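Local coordinates for Lin0861 protein (Listeria innocua, PDB 3O60), which is of unknown function but is probably a DNA-binding transcriptional regulator of the TetR type, at residues A[34-39]-A[43-48]. Numbering follows the deposited sequence.
Sequences EDRTFE and IKDLCE
R36 and D45 join the loop after helix 15-33 to helix 43-50 through a salt bridge. Helices 43-50 and 54-60 follow one another as in the helix-turn-helix of TetR-type regulators, which places this contact at the surface of the probable DNA-binding domain. The bridge is a single hydrogen bond: R36 NH1 lies 2.9 Å from D45 OD1, with an N-H...O angle of 158°. D45 OD1 sits at the edge of the guanidinium, close to its plane, whereas NH1 meets OD1 from above the carboxylate plane, tilted out of it. The two planes are turned 50° apart, and OD1 alone of the carboxylate oxygens bonds R36, a one-pronged pairing. R36 reaches across with its chain extended from CG to NE; D45 comes from the opposite direction, its CG anti to the backbone N (chi1 -176°). Further out, R36 makes a cation-pi contact with F31 of helix 15-33, whose side chain D45 also touches, and R36 O accepts a hydrogen bond from W113 NE1. D35, with positive phi, closes helix 15-33 in a Schellman motif, between the two residues of a second salt bridge. There E34, itself paired with R30 through OE2, completes the network by a weak bond from R36 NE to E34 OE1, 3.1 Å long.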
loop_
_atom_site.group_PDB
_atom_site.type_symbol
_atom_site.label_atom_id
_atom_site.label_comp_id
_atom_site.label_asym_id
_atom_site.label_seq_id
_atom_site.Cartn_x
_atom_site.Cartn_y
_atom_site.Cartn_z
ATOM N N GLU A 34 22.565 7.661 6.791
ATOM C CA GLU A 34 23.717 8.388 7.282
ATOM C C GLU A 34 24.957 7.664 6.791
ATOM O O GLU A 34 26.071 8.162 6.904
ATOM C CB GLU A 34 23.692 8.481 8.804
ATOM C CG GLU A 34 22.679 9.477 9.335
ATOM C CD GLU A 34 22.722 9.609 10.842
ATOM O OE1 GLU A 34 23.717 9.175 11.450
ATOM O OE2 GLU A 34 21.761 10.149 11.424
ATOM N N ASP A 35 24.741 6.510 6.172
ATOM C CA ASP A 35 25.838 5.716 5.654
ATOM C C ASP A 35 26.594 5.032 6.784
ATOM O O ASP A 35 27.755 4.664 6.642
ATOM C CB ASP A 35 26.770 6.594 4.826
ATOM C CG ASP A 35 26.211 6.897 3.456
ATOM O OD1 ASP A 35 25.440 6.073 2.930
ATOM O OD2 ASP A 35 26.538 7.962 2.904
ATOM N N ARG A 36 25.902 4.840 7.901
ATOM C CA ARG A 36 26.435 4.153 9.072
ATOM C C ARG A 36 26.619 2.648 8.868
ATOM O O ARG A 36 25.883 2.021 8.113
ATOM C CB ARG A 36 25.510 4.382 10.261
ATOM C CG ARG A 36 25.852 5.582 11.108
ATOM C CD ARG A 36 25.060 5.549 12.394
ATOM N NE ARG A 36 25.043 6.836 13.071
ATOM C CZ ARG A 36 24.764 6.989 14.358
ATOM N NH1 ARG A 36 24.483 5.936 15.103
ATOM N NH2 ARG A 36 24.765 8.194 14.899
ATOM N N THR A 37 27.611 2.090 9.552
ATOM C CA THR A 37 27.849 0.658 9.542
ATOM C C THR A 37 26.792 -0.043 10.366
ATOM O O THR A 37 26.492 0.382 11.474
ATOM C CB THR A 37 29.203 0.333 10.161
ATOM O OG1 THR A 37 29.913 1.550 10.411
ATOM C CG2 THR A 37 30.012 -0.535 9.228
ATOM N N PHE A 38 26.201 -1.093 9.816
ATOM C CA PHE A 38 25.247 -1.899 10.559
ATOM C C PHE A 38 25.881 -2.626 11.738
ATOM O O PHE A 38 25.314 -2.692 12.821
ATOM C CB PHE A 38 24.564 -2.898 9.638
ATOM C CG PHE A 38 23.554 -3.750 10.327
ATOM C CD1 PHE A 38 22.235 -3.367 10.381
ATOM C CD2 PHE A 38 23.926 -4.930 10.935
ATOM C CE1 PHE A 38 21.308 -4.144 11.018
ATOM C CE2 PHE A 38 22.998 -5.710 11.573
ATOM C CZ PHE A 38 21.691 -5.318 11.615
ATOM N N GLU A 39 27.074 -3.161 11.528
ATOM C CA GLU A 39 27.778 -3.885 12.574
ATOM C C GLU A 39 28.052 -2.936 13.725
ATOM O O GLU A 39 27.988 -3.314 14.889
ATOM C CB GLU A 39 29.085 -4.462 12.041
ATOM N N ILE A 43 22.273 -1.303 20.423
ATOM C CA ILE A 43 20.912 -1.159 20.904
ATOM C C ILE A 43 20.722 0.090 21.743
ATOM O O ILE A 43 19.685 0.737 21.675
ATOM C CB ILE A 43 20.475 -2.381 21.701
ATOM C CG1 ILE A 43 20.861 -3.654 20.951
ATOM C CG2 ILE A 43 18.986 -2.338 21.945
ATOM C CD1 ILE A 43 19.960 -4.822 21.221
ATOM N N LYS A 44 21.719 0.426 22.547
ATOM C CA LYS A 44 21.610 1.595 23.396
ATOM C C LYS A 44 21.471 2.853 22.558
ATOM O O LYS A 44 20.625 3.693 22.834
ATOM C CB LYS A 44 22.844 1.702 24.287
ATOM C CG LYS A 44 22.750 2.756 25.365
ATOM C CD LYS A 44 24.044 3.528 25.482
ATOM C CE LYS A 44 24.034 4.427 26.698
ATOM N NZ LYS A 44 25.410 4.713 27.172
ATOM N N ASP A 45 22.312 2.994 21.544
ATOM C CA ASP A 45 22.214 4.147 20.665
ATOM C C ASP A 45 20.898 4.172 19.904
ATOM O O ASP A 45 20.314 5.225 19.710
ATOM C CB ASP A 45 23.380 4.209 19.688
ATOM C CG ASP A 45 23.347 5.451 18.836
ATOM O OD1 ASP A 45 24.238 5.624 17.984
ATOM O OD2 ASP A 45 22.421 6.258 19.024
ATOM N N LEU A 46 20.468 3.015 19.420
ATOM C CA LEU A 46 19.230 2.941 18.668
ATOM C C LEU A 46 18.049 3.318 19.538
ATOM O O LEU A 46 17.178 4.070 19.126
ATOM C CB LEU A 46 19.036 1.526 18.123
ATOM C CG LEU A 46 17.675 1.165 17.534
ATOM C CD1 LEU A 46 17.534 1.731 16.145
ATOM C CD2 LEU A 46 17.491 -0.331 17.509
ATOM N N CYS A 47 17.991 2.744 20.729
ATOM C CA CYS A 47 16.938 3.077 21.672
ATOM C C CYS A 47 16.984 4.522 22.170
ATOM O O CYS A 47 15.954 5.182 22.265
ATOM C CB CYS A 47 16.960 2.101 22.840
ATOM S SG CYS A 47 16.487 0.453 22.358
ATOM N N GLU A 48 18.174 5.007 22.509
ATOM C CA GLU A 48 18.313 6.391 22.939
ATOM C C GLU A 48 17.935 7.318 21.802
ATOM O O GLU A 48 17.263 8.323 22.000
ATOM C CB GLU A 48 19.743 6.679 23.389
#